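Local coordinates for ATP-citrate lyase beta-subunit (Chlorobium limicola, PDB 6HXJ), which forms the beta-subunit of ATP-citrate lyase, which probably uses ATP and coenzyme A to cleave citrate into acetyl-CoA and oxaloacetate, at residues A[115-120]-A[137-142]; A[352-357]-A[393-398]; A[181-186]-A[215-220]; A[248-253]-A[288-293]. All coordinates share one frame; numbering follows the deposited sequence.

Interaction 1 (A[115-120]-A[137-142]); sequences GAELLI and RIQIEL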
# COMPACT_ATOMS: atom_id res chain seq x y z
N GLY A 115 -41.86 39.33 34.61
CA GLY A 115 -41.22 40.41 33.88
C GLY A 115 -40.54 41.23 34.95
O GLY A 115 -39.79 40.70 35.78
N ALA A 116 -40.82 42.53 34.94
CA ALA A 116 -40.29 43.45 35.93
C ALA A 116 -41.35 44.37 36.47
O ALA A 116 -42.50 44.35 36.03
CB ALA A 116 -39.19 44.24 35.25
N GLU A 117 -40.98 45.16 37.46
CA GLU A 117 -41.84 46.15 38.08
C GLU A 117 -41.09 47.48 38.12
O GLU A 117 -39.93 47.51 38.56
CB GLU A 117 -42.21 45.72 39.49
CG GLU A 117 -43.43 46.42 40.05
CD GLU A 117 -43.85 45.95 41.43
OE1 GLU A 117 -42.97 45.81 42.32
OE2 GLU A 117 -45.07 45.72 41.62
N LEU A 118 -41.72 48.55 37.63
CA LEU A 118 -41.13 49.86 37.63
C LEU A 118 -41.75 50.66 38.74
O LEU A 118 -42.96 50.86 38.74
CB LEU A 118 -41.32 50.52 36.26
CG LEU A 118 -40.75 51.93 36.06
CD1 LEU A 118 -39.23 51.97 36.14
CD2 LEU A 118 -41.20 52.49 34.76
N LEU A 119 -40.94 51.06 39.72
CA LEU A 119 -41.40 51.86 40.85
C LEU A 119 -40.92 53.28 40.61
O LEU A 119 -39.76 53.48 40.26
CB LEU A 119 -40.87 51.29 42.19
CG LEU A 119 -41.69 50.16 42.84
CD1 LEU A 119 -41.55 48.87 42.09
CD2 LEU A 119 -41.26 49.91 44.26
N ILE A 120 -41.83 54.25 40.74
CA ILE A 120 -41.51 55.66 40.53
C ILE A 120 -41.96 56.52 41.71
O ILE A 120 -43.04 56.33 42.26
CB ILE A 120 -42.04 56.16 39.15
CG1 ILE A 120 -41.39 57.50 38.75
CG2 ILE A 120 -43.59 56.23 39.07
CD1 ILE A 120 -41.59 57.85 37.35
N ARG A 137 -46.23 52.12 41.25
CA ARG A 137 -45.59 50.99 40.61
C ARG A 137 -46.44 50.39 39.53
O ARG A 137 -47.65 50.25 39.69
CB ARG A 137 -45.16 49.93 41.65
CG ARG A 137 -46.21 49.56 42.69
CD ARG A 137 -45.78 48.36 43.51
NE ARG A 137 -44.84 48.70 44.58
CZ ARG A 137 -44.45 47.87 45.54
NH1 ARG A 137 -44.92 46.62 45.58
NH2 ARG A 137 -43.60 48.28 46.48
N ILE A 138 -45.80 50.04 38.41
CA ILE A 138 -46.47 49.31 37.32
C ILE A 138 -45.72 48.03 37.05
O ILE A 138 -44.51 47.99 37.20
CB ILE A 138 -46.81 50.09 36.03
CG1 ILE A 138 -45.54 50.54 35.27
CG2 ILE A 138 -47.77 51.22 36.27
CD1 ILE A 138 -45.44 49.95 33.91
N GLN A 139 -46.43 46.98 36.62
CA GLN A 139 -45.82 45.71 36.29
C GLN A 139 -45.65 45.61 34.78
O GLN A 139 -46.63 45.70 34.03
CB GLN A 139 -46.65 44.55 36.85
CG GLN A 139 -46.36 43.17 36.25
CD GLN A 139 -45.06 42.61 36.70
OE1 GLN A 139 -44.58 42.89 37.79
NE2 GLN A 139 -44.46 41.80 35.86
N ILE A 140 -44.39 45.48 34.33
CA ILE A 140 -44.05 45.32 32.93
C ILE A 140 -44.02 43.84 32.64
O ILE A 140 -43.13 43.15 33.12
CB ILE A 140 -42.72 46.04 32.56
CG1 ILE A 140 -42.86 47.55 32.76
CG2 ILE A 140 -42.31 45.72 31.11
CD1 ILE A 140 -41.75 48.12 33.38
N GLU A 141 -45.01 43.35 31.89
CA GLU A 141 -45.06 41.94 31.50
C GLU A 141 -43.95 41.68 30.51
O GLU A 141 -43.61 42.57 29.72
CB GLU A 141 -46.41 41.57 30.92
CG GLU A 141 -47.44 41.27 32.01
CD GLU A 141 -47.07 40.15 32.98
OE1 GLU A 141 -46.88 39.00 32.53
OE2 GLU A 141 -46.98 40.44 34.20
N LEU A 142 -43.31 40.52 30.64
CA LEU A 142 -42.16 40.09 29.84
C LEU A 142 -42.44 40.21 28.34
O LEU A 142 -43.44 39.68 27.84
CB LEU A 142 -41.78 38.65 30.24
CG LEU A 142 -40.48 38.09 29.70
CD1 LEU A 142 -39.27 38.66 30.41
CD2 LEU A 142 -40.48 36.62 29.86
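Arg137 meets two residues of strand 115-120, Glu117 and Leu119, on one face of the strand pair. CG of Arg137 occupies the crowded position between the backbone N and the carbonyl carbon (chi1 47°), and the chain bends at chi3. Leu119 lies alongside, pointing the same way, with Leu119 CD2 3.6 Å from Arg137 NH2. Glu117 is extended, CG anti to the backbone N, and crosses the arginine obliquely. Its carboxylate plane is turned 57° from the guanidinium, with OE1 over a guanidinium face, so the 3.9 Å between Glu117 OE1 and Arg137 NH1 is a long salt bridge of charges alone, with no N-H aimed at the oxygen. Further along the sheet face that bears Glu117 and Arg137, Gln139 bends at chi2, and its OE1 is hydrogen-bonded to Asn112 ND2.

The other face, with Ala116, Leu118, Ile138 and Ile140, is apolar. Ile140 CD1 touches Leu118 CB at 3.8 Å, and helices 163-181 and 148-158 pack against these side chains. Four backbone bonds fix the register, Ala116 pairing with Ile140 and Leu118 with Ile138; the straightest runs from Ile138 N to Leu118 O (3.0 Å, 161° at the hydrogen). This is an antiparallel pair of consecutive strands, helix-packed on one face, at the edge, within this chain, of the antiparallel sheet in the ATP-grasp region.

Interaction 2 (A[352-357]-A[393-398]); sequences KIWVRR and DLAMKS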
# COMPACT_ATOMS: atom_id res chain seq x y z
N LYS A 352 -9.67 15.41 64.30
CA LYS A 352 -10.48 14.23 64.02
C LYS A 352 -11.23 14.53 62.72
O LYS A 352 -11.70 15.66 62.52
CB LYS A 352 -11.47 13.94 65.18
CG LYS A 352 -10.77 13.59 66.49
CD LYS A 352 -11.71 13.56 67.69
CE LYS A 352 -10.98 13.33 68.99
NZ LYS A 352 -10.65 11.89 69.20
N ILE A 353 -11.30 13.56 61.81
CA ILE A 353 -12.00 13.70 60.53
C ILE A 353 -13.28 12.87 60.64
O ILE A 353 -13.24 11.74 61.14
CB ILE A 353 -11.09 13.29 59.32
CG1 ILE A 353 -9.82 14.19 59.24
CG2 ILE A 353 -11.85 13.34 57.99
CD1 ILE A 353 -8.68 13.70 58.38
N TRP A 354 -14.43 13.45 60.20
CA TRP A 354 -15.75 12.81 60.20
C TRP A 354 -16.23 12.68 58.76
O TRP A 354 -16.42 13.69 58.08
CB TRP A 354 -16.75 13.61 61.05
CG TRP A 354 -16.28 13.85 62.46
CD1 TRP A 354 -15.54 14.89 62.92
CD2 TRP A 354 -16.49 12.97 63.57
NE1 TRP A 354 -15.29 14.74 64.27
CE2 TRP A 354 -15.87 13.57 64.69
CE3 TRP A 354 -17.17 11.75 63.74
CZ2 TRP A 354 -15.89 12.99 65.97
CZ3 TRP A 354 -17.20 11.18 65.00
CH2 TRP A 354 -16.57 11.79 66.10
N VAL A 355 -16.38 11.44 58.29
CA VAL A 355 -16.78 11.13 56.93
C VAL A 355 -18.16 10.48 56.91
O VAL A 355 -18.42 9.53 57.66
CB VAL A 355 -15.71 10.27 56.19
CG1 VAL A 355 -16.09 10.03 54.73
CG2 VAL A 355 -14.34 10.91 56.27
N ARG A 356 -19.05 11.01 56.07
CA ARG A 356 -20.38 10.46 55.80
C ARG A 356 -20.68 10.80 54.35
O ARG A 356 -20.75 11.97 53.98
CB ARG A 356 -21.48 10.99 56.75
CG ARG A 356 -22.81 10.24 56.65
CD ARG A 356 -23.70 10.84 55.58
NE ARG A 356 -24.98 10.14 55.47
CZ ARG A 356 -25.82 10.26 54.45
NH1 ARG A 356 -25.51 11.04 53.42
NH2 ARG A 356 -26.96 9.59 54.45
N ARG A 357 -20.82 9.77 53.51
CA ARG A 357 -21.03 9.97 52.10
C ARG A 357 -21.73 8.77 51.42
O ARG A 357 -21.68 7.63 51.89
CB ARG A 357 -19.68 10.29 51.43
CG ARG A 357 -19.70 10.71 49.96
CD ARG A 357 -20.39 12.03 49.70
NE ARG A 357 -20.09 12.54 48.36
CZ ARG A 357 -20.98 13.08 47.53
NH1 ARG A 357 -22.25 13.20 47.90
NH2 ARG A 357 -20.60 13.52 46.33
N ASP A 393 -23.26 15.96 65.28
CA ASP A 393 -23.57 15.68 66.69
C ASP A 393 -22.42 14.92 67.33
O ASP A 393 -21.90 15.34 68.37
CB ASP A 393 -24.89 14.88 66.83
CG ASP A 393 -26.14 15.46 66.14
OD1 ASP A 393 -26.06 16.58 65.57
OD2 ASP A 393 -27.20 14.77 66.16
N LEU A 394 -21.97 13.85 66.64
CA LEU A 394 -20.86 12.99 67.04
C LEU A 394 -19.57 13.80 67.22
O LEU A 394 -18.77 13.50 68.11
CB LEU A 394 -20.68 11.89 66.00
CG LEU A 394 -21.45 10.60 66.28
CD1 LEU A 394 -22.96 10.76 66.14
CD2 LEU A 394 -21.00 9.52 65.36
N ALA A 395 -19.41 14.85 66.38
CA ALA A 395 -18.27 15.75 66.40
C ALA A 395 -18.38 16.74 67.57
O ALA A 395 -17.37 17.00 68.22
CB ALA A 395 -18.18 16.49 65.08
N MET A 396 -19.60 17.28 67.84
CA MET A 396 -19.88 18.21 68.94
C MET A 396 -19.65 17.54 70.29
O MET A 396 -19.13 18.18 71.22
CB MET A 396 -21.33 18.72 68.87
CG MET A 396 -21.61 19.76 67.78
SD MET A 396 -20.55 21.24 67.69
CE MET A 396 -20.74 21.91 69.40
N LYS A 397 -20.03 16.26 70.40
CA LYS A 397 -19.89 15.47 71.61
C LYS A 397 -18.41 15.22 71.96
O LYS A 397 -18.08 15.18 73.14
CB LYS A 397 -20.70 14.17 71.51
CG LYS A 397 -22.22 14.39 71.49
CD LYS A 397 -22.96 13.11 71.14
CE LYS A 397 -24.44 13.33 70.94
NZ LYS A 397 -25.15 12.07 70.61
N SER A 398 -17.52 15.13 70.96
CA SER A 398 -16.08 14.94 71.15
C SER A 398 -15.39 16.27 71.54
O SER A 398 -14.56 16.82 70.81
CB SER A 398 -15.45 14.34 69.90
OG SER A 398 -14.10 13.96 70.13
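The indole of Trp354 is the flat group that carries this contact, and helix 391-397 lies over one of its faces. Ala395 CB stands 3.7 Å from the centroid of the five-membered ring and 20° off the ring normal, a CH-pi contact made over the face. Toward the rim of that face lie Ala395 CA and the carbonyl carbon of Leu394. At the ring edge, near its plane, Ser398 CB comes to 4.2 Å from Trp354 CZ2. The indole also stacks on His380, while the ring of His315 meets it at an inclined angle.

Trp354 CG is anti to the carbonyl carbon (chi1 -55°), and the ring is turned nearly perpendicular at chi2 (89°), which presents its face rather than its edge to the helix. Leu394 crosses the indole obliquely and touches the six-membered ring, Leu394 CB lying 3.7 Å from Trp354 CZ3. Lys352 runs its aliphatic part alongside Ser398, Lys352 CE approaching Ser398 OG at 3.4 Å. It then bends at chi4, and its NZ forms a salt bridge with Asp378. No hydrogen bond links the two segments; the contact rests on apolar and CH-pi packing.

Strand 352-356 runs parallel between strands 315-318 and 378-382. Trp354 faces the C-terminal helix, whose Ala395 also touches Ile317 of strand 315-318, whereas Ile353 and Val355 point to the other side of the sheet and pack on helix 328-344.

Interaction 3 (A[181-186]-A[215-220]); sequences NEDAQS and RFRHAD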
# COMPACT_ATOMS: atom_id res chain seq x y z
N ASN A 181 -32.50 44.75 27.56
CA ASN A 181 -31.32 44.48 26.76
C ASN A 181 -30.03 44.12 27.52
O ASN A 181 -29.13 43.51 26.94
CB ASN A 181 -31.08 45.63 25.84
CG ASN A 181 -32.07 45.58 24.68
OD1 ASN A 181 -31.85 44.89 23.68
ND2 ASN A 181 -33.21 46.26 24.80
N GLU A 182 -29.93 44.50 28.78
CA GLU A 182 -28.71 44.18 29.52
C GLU A 182 -28.84 42.97 30.44
O GLU A 182 -27.95 42.76 31.28
CB GLU A 182 -28.16 45.41 30.30
CG GLU A 182 -27.62 46.55 29.45
CD GLU A 182 -26.56 46.23 28.41
OE1 GLU A 182 -25.62 45.45 28.70
OE2 GLU A 182 -26.66 46.79 27.30
N ASP A 183 -29.90 42.19 30.33
CA ASP A 183 -30.10 41.04 31.22
C ASP A 183 -30.03 41.43 32.73
O ASP A 183 -29.45 40.70 33.52
CB ASP A 183 -29.10 39.88 30.89
CG ASP A 183 -29.63 38.87 29.86
OD1 ASP A 183 -30.51 38.03 30.24
OD2 ASP A 183 -29.11 38.86 28.72
N ALA A 184 -30.58 42.58 33.11
CA ALA A 184 -30.52 43.03 34.50
C ALA A 184 -31.47 42.25 35.36
O ALA A 184 -32.46 41.75 34.87
CB ALA A 184 -30.83 44.52 34.60
N GLN A 185 -31.18 42.18 36.65
CA GLN A 185 -32.05 41.60 37.67
C GLN A 185 -32.79 42.77 38.31
O GLN A 185 -33.97 42.69 38.65
CB GLN A 185 -31.22 40.82 38.69
CG GLN A 185 -30.63 39.56 38.07
CD GLN A 185 -29.48 38.94 38.84
OE1 GLN A 185 -28.77 39.57 39.63
NE2 GLN A 185 -29.25 37.67 38.58
N SER A 186 -32.11 43.91 38.42
CA SER A 186 -32.62 45.14 39.00
C SER A 186 -31.67 46.33 38.74
O SER A 186 -30.46 46.15 38.61
CB SER A 186 -32.85 44.99 40.51
OG SER A 186 -31.65 44.70 41.20
N ARG A 215 -23.40 36.62 30.33
CA ARG A 215 -22.20 37.32 29.78
C ARG A 215 -21.86 36.91 28.34
O ARG A 215 -21.35 37.76 27.61
CB ARG A 215 -20.99 37.11 30.68
CG ARG A 215 -19.85 38.08 30.40
CD ARG A 215 -18.47 37.45 30.52
NE ARG A 215 -17.41 38.25 29.91
CZ ARG A 215 -16.86 38.00 28.73
NH1 ARG A 215 -16.42 38.99 27.98
NH2 ARG A 215 -16.76 36.76 28.29
N PHE A 216 -22.11 35.67 27.95
CA PHE A 216 -21.73 35.19 26.61
C PHE A 216 -22.52 35.94 25.52
O PHE A 216 -22.15 35.89 24.35
CB PHE A 216 -21.93 33.67 26.50
CG PHE A 216 -23.37 33.24 26.64
CD1 PHE A 216 -23.93 33.01 27.89
CD2 PHE A 216 -24.19 33.14 25.52
CE1 PHE A 216 -25.29 32.71 28.02
CE2 PHE A 216 -25.55 32.83 25.66
CZ PHE A 216 -26.09 32.63 26.91
N ARG A 217 -23.63 36.56 25.89
CA ARG A 217 -24.45 37.29 24.94
C ARG A 217 -23.94 38.72 24.84
O ARG A 217 -24.29 39.43 23.90
CB ARG A 217 -25.90 37.33 25.41
CG ARG A 217 -26.59 36.00 25.43
CD ARG A 217 -28.04 36.19 25.14
NE ARG A 217 -28.82 36.51 26.33
CZ ARG A 217 -29.97 35.92 26.65
NH1 ARG A 217 -30.47 34.98 25.87
NH2 ARG A 217 -30.63 36.28 27.74
N HIS A 218 -23.16 39.17 25.86
CA HIS A 218 -22.62 40.53 25.97
C HIS A 218 -21.11 40.62 25.89
O HIS A 218 -20.39 40.40 26.89
CB HIS A 218 -23.09 41.22 27.25
CG HIS A 218 -24.54 41.03 27.52
ND1 HIS A 218 -25.00 39.90 28.13
CD2 HIS A 218 -25.59 41.80 27.17
CE1 HIS A 218 -26.31 40.02 28.17
NE2 HIS A 218 -26.71 41.15 27.60
N ALA A 219 -20.62 41.02 24.72
CA ALA A 219 -19.20 41.22 24.45
C ALA A 219 -18.69 42.59 24.98
O ALA A 219 -17.48 42.78 25.12
CB ALA A 219 -18.94 41.10 22.97
N ASP A 220 -19.62 43.50 25.32
CA ASP A 220 -19.31 44.81 25.86
C ASP A 220 -19.16 44.83 27.39
O ASP A 220 -18.86 45.89 27.95
CB ASP A 220 -20.34 45.85 25.37
CG ASP A 220 -21.70 45.84 26.05
OD1 ASP A 220 -22.29 44.74 26.21
OD2 ASP A 220 -22.20 46.94 26.38
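Asp183 sits in the turn that takes the chain from helix 163-181 into strand 184-195, just ahead of a classic beta bulge in which Gln185 and Ser186 both face Asn209. Here it meets the end of a 3-10 segment, at 215-217, in the loop following strand 200-210. The Asp183 and Arg217 side chains cross at about a right angle, yet their flat ends are nearly coplanar, 18° apart. Arg217, bent at chi2 and chi3, brings NH2 to the syn lone pairs of both carboxylate oxygens, 3.1 Å from Asp183 OD1 and 3.2 Å from Asp183 OD2. A weak bond from Arg217 NE to Asp183 OD2 adds to this salt bridge, so OD2 is gripped twice by the same guanidinium. Arg217 NH1 turns to an acidic side chain of another protein chain, tying the loop that carries Arg217 to a neighbouring chain.

His218 is set quite differently: its ring plane stands at 90° to the Asp183 carboxylate, which reaches the ring edge at CE1. The same edge offers NE2 to Asn181 O in a weak 3.4 Å bond, and the ring stacks on Trp221. Glu182, bent at chi2, crosses the histidine obliquely, with OE1 bonded to Trp221 NE1 and OE2 to Trp16 NE1. Glu182 OE1 and Asp220 OD1 approach to 4.2 Å, like charges probably offset by Lys15, whose NZ forms salt bridges with the second oxygens, Glu182 OE2 and Asp220 OD2.

Interaction 4 (A[248-253]-A[288-293]); sequences KGSVKF and YAEYSG. With COA (coenzyme A), chain B.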
# COMPACT_ATOMS: atom_id res chain seq x y z
N LYS A 248 -15.07 22.02 34.70
CA LYS A 248 -16.47 21.78 34.34
C LYS A 248 -17.34 21.61 35.58
O LYS A 248 -18.49 22.08 35.60
CB LYS A 248 -16.61 20.63 33.34
CG LYS A 248 -16.45 21.08 31.89
CD LYS A 248 -16.07 19.94 30.98
CE LYS A 248 -15.37 20.39 29.70
NZ LYS A 248 -14.87 19.24 28.89
N GLY A 249 -16.75 21.02 36.64
CA GLY A 249 -17.42 20.90 37.93
C GLY A 249 -17.45 22.21 38.69
O GLY A 249 -17.27 23.30 38.12
N SER A 250 -17.65 22.13 40.01
CA SER A 250 -17.71 23.31 40.86
C SER A 250 -16.97 23.13 42.20
O SER A 250 -17.13 22.11 42.88
CB SER A 250 -19.16 23.73 41.09
OG SER A 250 -19.30 24.81 42.01
N VAL A 251 -16.14 24.13 42.55
CA VAL A 251 -15.41 24.22 43.82
C VAL A 251 -15.56 25.64 44.39
O VAL A 251 -15.26 26.62 43.71
CB VAL A 251 -13.95 23.71 43.84
CG1 VAL A 251 -13.88 22.19 43.77
CG2 VAL A 251 -13.09 24.37 42.77
N LYS A 252 -16.11 25.74 45.61
CA LYS A 252 -16.38 27.01 46.28
C LYS A 252 -15.75 27.00 47.67
O LYS A 252 -15.82 25.99 48.38
CB LYS A 252 -17.90 27.27 46.36
CG LYS A 252 -18.64 27.21 45.02
CD LYS A 252 -19.86 28.10 45.00
CE LYS A 252 -20.33 28.38 43.60
NZ LYS A 252 -21.24 29.57 43.55
N PHE A 253 -15.10 28.09 48.05
CA PHE A 253 -14.51 28.18 49.38
C PHE A 253 -14.69 29.59 49.94
O PHE A 253 -14.40 30.57 49.25
CB PHE A 253 -13.03 27.74 49.40
CG PHE A 253 -12.32 27.96 50.72
CD1 PHE A 253 -12.44 27.04 51.76
CD2 PHE A 253 -11.51 29.08 50.91
CE1 PHE A 253 -11.78 27.25 52.98
CE2 PHE A 253 -10.86 29.29 52.13
CZ PHE A 253 -11.00 28.37 53.15
N TYR A 288 -16.92 27.72 54.81
CA TYR A 288 -17.97 27.19 53.95
C TYR A 288 -17.24 26.63 52.70
O TYR A 288 -16.49 27.37 52.04
CB TYR A 288 -19.04 28.23 53.53
CG TYR A 288 -20.06 27.61 52.59
CD1 TYR A 288 -21.12 26.84 53.08
CD2 TYR A 288 -19.92 27.72 51.20
CE1 TYR A 288 -22.04 26.22 52.22
CE2 TYR A 288 -20.81 27.08 50.33
CZ TYR A 288 -21.87 26.34 50.85
OH TYR A 288 -22.78 25.74 50.00
N ALA A 289 -17.41 25.34 52.41
CA ALA A 289 -16.78 24.71 51.26
C ALA A 289 -17.77 23.80 50.59
O ALA A 289 -18.37 22.93 51.22
CB ALA A 289 -15.53 23.93 51.68
N GLU A 290 -17.93 23.99 49.29
CA GLU A 290 -18.80 23.19 48.45
C GLU A 290 -17.97 22.67 47.27
O GLU A 290 -17.12 23.38 46.75
CB GLU A 290 -19.94 24.09 47.96
CG GLU A 290 -20.85 23.51 46.89
CD GLU A 290 -21.27 24.49 45.82
OE1 GLU A 290 -21.09 24.17 44.63
OE2 GLU A 290 -21.77 25.59 46.17
N TYR A 291 -18.22 21.43 46.87
CA TYR A 291 -17.69 20.77 45.66
C TYR A 291 -18.81 19.90 45.01
O TYR A 291 -19.45 19.09 45.69
CB TYR A 291 -16.35 20.04 45.88
CG TYR A 291 -16.44 18.74 46.66
CD1 TYR A 291 -16.82 17.55 46.03
CD2 TYR A 291 -16.12 18.69 48.02
CE1 TYR A 291 -16.93 16.36 46.75
CE2 TYR A 291 -16.21 17.50 48.74
CZ TYR A 291 -16.63 16.33 48.10
OH TYR A 291 -16.72 15.15 48.80
N SER A 292 -19.13 20.15 43.75
CA SER A 292 -20.23 19.45 43.11
C SER A 292 -19.99 19.30 41.61
O SER A 292 -19.02 19.83 41.08
CB SER A 292 -21.55 20.18 43.38
OG SER A 292 -21.51 21.53 42.93
N GLY A 293 -20.89 18.58 40.96
CA GLY A 293 -20.88 18.39 39.51
C GLY A 293 -19.72 17.56 39.01
O GLY A 293 -19.19 17.85 37.93
N1A COA B . -6.06 17.50 22.34
C2A COA B . -6.38 18.58 23.06
N3A COA B . -7.47 18.80 23.80
C4A COA B . -8.32 17.76 23.72
C5A COA B . -8.14 16.59 23.00
C6A COA B . -6.93 16.46 22.30
N6A COA B . -6.54 15.34 21.71
N7A COA B . -9.23 15.75 23.15
C8A COA B . -10.02 16.41 23.96
N9A COA B . -9.54 17.63 24.34
C1B COA B . -10.20 18.63 25.18
C2B COA B . -11.56 19.10 24.65
O2B COA B . -11.43 20.13 23.67
C3B COA B . -12.27 19.47 25.95
O3B COA B . -11.82 20.77 26.40
P3B COA B . -12.65 22.17 26.45
O7A COA B . -12.30 22.78 27.83
O8A COA B . -14.16 21.90 26.44
O9A COA B . -12.20 23.03 25.33
C4B COA B . -11.74 18.44 26.96
O4B COA B . -10.45 18.05 26.45
C5B COA B . -12.58 17.21 27.22
O5B COA B . -13.69 17.16 26.29
P1A COA B . -14.04 16.13 25.05
O1A COA B . -14.36 16.79 23.75
O2A COA B . -12.98 15.03 24.95
O3A COA B . -15.35 15.52 25.70
P2A COA B . -15.62 14.32 26.72
O4A COA B . -15.82 14.96 28.13
O5A COA B . -16.68 13.45 26.19
O6A COA B . -14.25 13.48 26.80
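Glu290 OE1 is the polar hub of this strand pair, accepting from two serine hydroxyls. Ser250 OG reaches it across the strands at 3.2 Å, and Ser292 OG does so from its own strand, also at 3.2 Å; both come from above the carboxylate plane. The torsions differ to suit: Ser250 OG is anti to the backbone N (chi1 175°), while Ser292 OG takes the crowded place between N and the carbonyl carbon (chi1 57°). Glu290 has CG anti to N and bends at chi2, which swings the carboxylate toward the neighbouring strand. There Lys252 lies beside it, pointing the same way, with Lys252 CD 3.4 Å from Glu290 OE2. Lys252 NZ extends beyond the carboxylate, 4.8 Å from Glu290 OE2, too far for a salt bridge.

Four backbone bonds set these groups in register, linking Ser250 with Ser292 and Lys252 with Glu290; Lys252 N to Glu290 O, at 2.8 Å and 167°, is the straightest. Strand 250-255 is, within this chain, the outermost and the one antiparallel strand of a flavodoxin-like alpha/beta sheet, consistent with the C-terminal domain of succinate-CoA ligase beta subunits.

On the opposite face, Val251 CG1 meets Tyr291 CB at 3.9 Å, and Phe253 turns a ring edge to Ala289. Helices 235-246 and 297-309 pack over Val251 and Phe253, while Tyr291 leans on helix 328-344. Beyond the strand ends, Gly293 N is hydrogen-bonded to a citrate anion, probably from the crystallisation liquor, and extended Lys248 carries NZ to 3.5 Å from C5B of the coenzyme A.

Overall arrangement
Interactions 1 and 3 belong to the ATP-grasp region and reach the same antiparallel sheet, their centres about 19 Å apart. Interactions 2 and 4 share the mixed sheet of the citrate-binding region and touch through Arg357 and Tyr291. All four are partly buried. Interactions 1 and 4 are backbone-bonded antiparallel pairs with one apolar, helix-packed face; their polar faces differ, a long ion pair in interaction 1 against a carboxylate gripped by hydroxyls in interaction 4. Interaction 2 joins strand to helix without hydrogen bonds, whereas interaction 3 joins loops through charge. Interactions 1, 2 and 3 each reach another protein chain, interaction 4 none; citrate bonds Arg357 and Gly293, and coenzyme A lies by interaction 4.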